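Matching sites in endoglucanase from Fervidobacterium pennivorans, a protein that probably hydrolyses beta-1,4-glucosidic bonds of cellulose-like polysaccharides, as an endoglucanase of glycoside hydrolase family 5 (PDB 6KDD (chain A, 1.92 Å), residues G23-N28 and S57-I62), and in its relative cellulose hydrolase from Bacillus licheniformis (PDB 4YZP (chain B, 1.70 Å), residues G34-N39 and S70-V75). Both blocks share one frame: the second was fitted to the first on N, CA, C and O of the twelve residues, RMSD 0.28 Å. Numbering follows each deposited sequence.

Structure 1 (6KDD); sequences GVNIGN and SVRIPI.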
# COMPACT_ATOMS: atom_id res chain seq x y z
N GLY A 23 -5.01 -9.19 0.46
CA GLY A 23 -3.94 -8.71 -0.41
C GLY A 23 -2.58 -8.79 0.25
O GLY A 23 -2.49 -8.92 1.49
N VAL A 24 -1.53 -8.65 -0.59
CA VAL A 24 -0.18 -8.60 -0.06
C VAL A 24 0.64 -7.60 -0.86
O VAL A 24 0.54 -7.49 -2.08
CB VAL A 24 0.47 -9.99 0.01
CG1 VAL A 24 0.66 -10.62 -1.37
CG2 VAL A 24 1.78 -9.99 0.81
N ASN A 25 1.49 -6.87 -0.16
CA ASN A 25 2.42 -5.99 -0.84
C ASN A 25 3.62 -6.80 -1.35
O ASN A 25 4.18 -7.58 -0.58
CB ASN A 25 2.91 -4.95 0.16
CG ASN A 25 1.89 -3.85 0.37
OD1 ASN A 25 1.92 -2.84 -0.34
ND2 ASN A 25 1.10 -3.98 1.43
N ILE A 26 4.09 -6.50 -2.57
CA ILE A 26 5.41 -7.00 -2.95
C ILE A 26 6.42 -5.90 -2.67
O ILE A 26 6.64 -5.07 -3.54
CB ILE A 26 5.47 -7.35 -4.46
CG1 ILE A 26 4.22 -8.09 -4.95
CG2 ILE A 26 6.80 -8.05 -4.81
CD1 ILE A 26 3.87 -9.29 -4.15
N GLY A 27 6.99 -5.90 -1.45
CA GLY A 27 7.83 -4.79 -1.02
C GLY A 27 9.32 -5.13 -1.14
O GLY A 27 9.71 -6.31 -1.41
N ASN A 28 10.16 -4.09 -0.93
CA ASN A 28 11.61 -4.20 -1.03
C ASN A 28 12.05 -4.52 -2.45
O ASN A 28 13.13 -5.10 -2.66
CB ASN A 28 12.21 -5.21 -0.03
CG ASN A 28 12.25 -4.64 1.37
OD1 ASN A 28 11.24 -4.17 1.89
ND2 ASN A 28 13.41 -4.70 2.01
N SER A 57 -5.39 -10.14 -4.22
CA SER A 57 -4.79 -8.94 -4.79
C SER A 57 -3.32 -8.78 -4.39
O SER A 57 -2.85 -9.34 -3.38
CB SER A 57 -5.57 -7.71 -4.37
OG SER A 57 -5.50 -7.58 -2.94
N VAL A 58 -2.61 -7.97 -5.19
CA VAL A 58 -1.24 -7.57 -4.85
C VAL A 58 -1.12 -6.07 -5.00
O VAL A 58 -1.71 -5.43 -5.88
CB VAL A 58 -0.22 -8.26 -5.78
CG1 VAL A 58 0.03 -9.73 -5.42
CG2 VAL A 58 -0.53 -8.06 -7.27
N ARG A 59 -0.30 -5.49 -4.12
CA ARG A 59 -0.03 -4.07 -4.20
C ARG A 59 1.46 -3.94 -4.50
O ARG A 59 2.30 -4.64 -3.92
CB ARG A 59 -0.34 -3.37 -2.86
CG ARG A 59 0.09 -1.90 -2.86
CD ARG A 59 -0.48 -1.17 -1.64
NE ARG A 59 -0.12 0.26 -1.53
CZ ARG A 59 0.82 0.80 -0.76
NH1 ARG A 59 1.66 0.03 -0.07
NH2 ARG A 59 0.95 2.13 -0.68
N ILE A 60 1.77 -3.10 -5.49
CA ILE A 60 3.12 -3.05 -6.05
C ILE A 60 3.66 -1.64 -5.84
O ILE A 60 3.37 -0.74 -6.63
CB ILE A 60 3.16 -3.41 -7.55
CG1 ILE A 60 2.41 -4.72 -7.87
CG2 ILE A 60 4.62 -3.46 -8.07
CD1 ILE A 60 3.13 -5.92 -7.32
N PRO A 61 4.46 -1.41 -4.79
CA PRO A 61 5.15 -0.14 -4.63
C PRO A 61 6.17 0.11 -5.73
O PRO A 61 6.97 -0.78 -6.07
CB PRO A 61 5.94 -0.33 -3.33
CG PRO A 61 5.11 -1.40 -2.57
CD PRO A 61 4.65 -2.34 -3.68
N ILE A 62 6.18 1.36 -6.25
CA ILE A 62 7.04 1.64 -7.39
C ILE A 62 7.56 3.08 -7.25
O ILE A 62 6.75 4.03 -7.22
CB ILE A 62 6.22 1.53 -8.70
CG1 ILE A 62 5.67 0.12 -8.98
CG2 ILE A 62 7.05 1.98 -9.90
CD1 ILE A 62 4.72 0.16 -10.18
O HOH W 1 7.58 -3.35 -5.72

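Structure 2 (4YZP); sequences GWNLGN and SVRIPV.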
# COMPACT_ATOMS: atom_id res chain seq x y z
N GLY B 34 -5.08 -8.94 0.47
CA GLY B 34 -3.95 -8.63 -0.39
C GLY B 34 -2.57 -8.79 0.25
O GLY B 34 -2.44 -9.03 1.44
N TRP B 35 -1.55 -8.61 -0.58
CA TRP B 35 -0.16 -8.79 -0.18
C TRP B 35 0.68 -7.79 -0.96
O TRP B 35 0.40 -7.53 -2.14
CB TRP B 35 0.27 -10.23 -0.47
CG TRP B 35 1.74 -10.57 -0.34
CD1 TRP B 35 2.38 -11.01 0.79
CD2 TRP B 35 2.70 -10.58 -1.39
NE1 TRP B 35 3.71 -11.27 0.50
CE2 TRP B 35 3.92 -11.02 -0.83
CE3 TRP B 35 2.66 -10.26 -2.75
CZ2 TRP B 35 5.08 -11.15 -1.59
CZ3 TRP B 35 3.82 -10.37 -3.50
CH2 TRP B 35 5.02 -10.81 -2.91
N ASN B 36 1.69 -7.23 -0.29
CA ASN B 36 2.61 -6.25 -0.88
C ASN B 36 3.87 -6.87 -1.43
O ASN B 36 4.54 -7.63 -0.73
CB ASN B 36 3.04 -5.19 0.17
CG ASN B 36 2.03 -4.07 0.34
OD1 ASN B 36 2.18 -2.99 -0.24
ND2 ASN B 36 1.02 -4.30 1.19
N LEU B 37 4.23 -6.52 -2.65
CA LEU B 37 5.56 -6.86 -3.18
C LEU B 37 6.59 -5.84 -2.67
O LEU B 37 7.09 -5.00 -3.42
CB LEU B 37 5.54 -6.89 -4.71
CG LEU B 37 6.81 -7.40 -5.41
CD1 LEU B 37 7.00 -8.90 -5.25
CD2 LEU B 37 6.79 -7.02 -6.87
N GLY B 38 6.92 -5.91 -1.38
CA GLY B 38 7.74 -4.86 -0.77
C GLY B 38 9.22 -4.91 -1.11
O GLY B 38 9.75 -5.97 -1.47
N ASN B 39 9.89 -3.76 -1.00
CA ASN B 39 11.34 -3.66 -1.20
C ASN B 39 11.83 -4.29 -2.51
O ASN B 39 12.88 -4.94 -2.56
CB ASN B 39 12.08 -4.30 -0.03
CG ASN B 39 11.98 -3.49 1.25
OD1 ASN B 39 11.15 -2.58 1.38
ND2 ASN B 39 12.83 -3.81 2.21
N SER B 70 -5.52 -9.95 -4.12
CA SER B 70 -4.95 -8.72 -4.65
C SER B 70 -3.47 -8.57 -4.29
O SER B 70 -2.98 -9.16 -3.31
CB SER B 70 -5.74 -7.50 -4.15
OG SER B 70 -5.73 -7.36 -2.73
N VAL B 71 -2.75 -7.82 -5.11
CA VAL B 71 -1.37 -7.49 -4.78
C VAL B 71 -1.12 -6.00 -4.95
O VAL B 71 -1.64 -5.35 -5.88
CB VAL B 71 -0.35 -8.29 -5.64
CG1 VAL B 71 -0.58 -9.80 -5.49
CG2 VAL B 71 -0.38 -7.88 -7.10
N ARG B 72 -0.35 -5.45 -4.02
CA ARG B 72 0.08 -4.07 -4.11
C ARG B 72 1.52 -4.08 -4.61
O ARG B 72 2.36 -4.78 -4.06
CB ARG B 72 -0.01 -3.38 -2.75
CG ARG B 72 0.39 -1.88 -2.77
CD ARG B 72 -0.21 -1.23 -1.55
NE ARG B 72 0.10 0.21 -1.41
CZ ARG B 72 1.05 0.69 -0.62
NH1 ARG B 72 1.82 -0.15 0.08
NH2 ARG B 72 1.23 1.99 -0.51
N ILE B 73 1.78 -3.30 -5.65
CA ILE B 73 3.11 -3.20 -6.24
C ILE B 73 3.67 -1.78 -6.02
O ILE B 73 3.47 -0.87 -6.83
CB ILE B 73 3.06 -3.52 -7.75
CG1 ILE B 73 2.35 -4.88 -7.97
CG2 ILE B 73 4.45 -3.55 -8.36
CD1 ILE B 73 2.27 -5.31 -9.45
N PRO B 74 4.35 -1.57 -4.90
CA PRO B 74 4.97 -0.27 -4.67
C PRO B 74 6.08 -0.03 -5.69
O PRO B 74 6.87 -0.92 -5.96
CB PRO B 74 5.53 -0.38 -3.26
CG PRO B 74 5.60 -1.82 -2.96
CD PRO B 74 4.58 -2.51 -3.79
N VAL B 75 6.09 1.15 -6.30
CA VAL B 75 7.12 1.49 -7.27
C VAL B 75 7.73 2.83 -6.91
O VAL B 75 6.99 3.80 -6.69
CB VAL B 75 6.56 1.56 -8.69
CG1 VAL B 75 7.68 1.96 -9.68
CG2 VAL B 75 5.86 0.23 -9.08
O HOH W 2 7.52 -3.64 -5.87

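Structure 1 (6KDD)
Arg59 carries CG anti to the backbone N (chi1 173°) and stays extended to NE, which lays it alongside Asn25; its NH1 then donates to Asn25 OD1 at 2.9 Å. The oxygen lies near the guanidinium plane, although amide and guanidinium planes stand 87° apart. Salt bridges to Glu140 and Glu260 hold the same guanidinium inside the eight-stranded TIM barrel, where parallel strands 22-25 and 57-60 are neighbours in a beta-alpha-beta unit with helix 45-53; Arg59 NH2 lies close to the Asn143 side-chain amide. Gly23 suits its place because Ser57 OG, bonded to Ile20 O, stands 3.2 Å from Gly23 CA, where a side chain would collide with it. On the other face of the sheet, Val24 is compact enough to fit against Ile50 of helix 45-53. Ile26 bonds through its N to Arg59 O (2.9 Å), while its branched side chain lies beside that of Ile60, whose chi2 of -70° turns CD1 toward it; Ile26 CG1 and Ile60 CD1 pack tightly at 3.4 Å. Beyond the strands, Pro61 CD rests 3.4 Å from Ile26 O, and a water lies within hydrogen-bonding distance of Ile26 O and Pro61 O.

Structure 2 (4YZP)
The chi1 of Arg72 (-178°) sets CG opposite the backbone N, and the chain runs extended to NE, placing the residue alongside Asn36 with NH1 donating to Asn36 OD1 at 2.9 Å. The oxygen lies near the guanidinium plane, with amide and guanidinium planes 76° apart. Salt bridges to Glu158 and Glu271 hold this guanidinium, and its NH2 bonds to Asn161 OD1. Gly34 suits its place because Ser70 OG, bonded to Met31 O, stands 3.2 Å from Gly34 CA, where a side chain would collide with it. On the other face of the sheet, one face of the Trp35 indole lies over Leu37 N, which stands 3.9 Å above the ring plane and offset toward the rim, and Trp35 NE1 is hydrogen-bonded to Asp305 OD2. Leu37 bonds through its N to Arg72 O (2.9 Å); its side chain, branched at CG, lies near that of Ile73, which is extended at chi2 -179°, with Leu37 CD2 4.4 Å from Ile73 CG2. Beyond the strands, Pro74 CD rests 3.6 Å from Leu37 O, and a water lies within hydrogen-bonding distance of Leu37 O and Pro74 O.

What differs
The largest exchange is Val24(A) against Trp35(B). Both side chains are buried and leave from the same CB place; CG2 of Val24(A) and CG of Trp35(B) stand 1.3 Å apart. CG1 of Val24(A) has no counterpart, whereas most of the indole reaches where the valine has no atoms, and its NE1 bonds to Asp305(B). The next exchange may be linked to it: CZ3 of Trp35(B) and CD1 of Ile26(A) stand 1.3 Å apart after superposition, which suggests that the ring takes up part of the space that the isoleucine fills in structure 1. Leu37(B) has nothing in place of CG1 and CD1 of Ile26(A); its CG falls near CG2 of Ile26(A), 0.9 Å apart, and CD2 of Leu37(B) has no counterpart in Ile26(A). In Ile62(A) against Val75(B), CD1 has no counterpart, while CG1 and CG2 of the isoleucine fall near CG2 and CG1 of the valine, 0.2 and 0.7 Å apart. Ile60(A) and Ile73(B) are modelled with chi2 of -70° and -179°, leaving their CD1 atoms 2.4 Å apart. The backbone bonds that pair the strands recur, as does the one from Arg59(A) NH1 to Asn25(A) OD1, matched by Arg72(B) and Asn36(B). Those side chains and Ser57(A)/Ser70(B) keep their places, and a water occupies the same position in both.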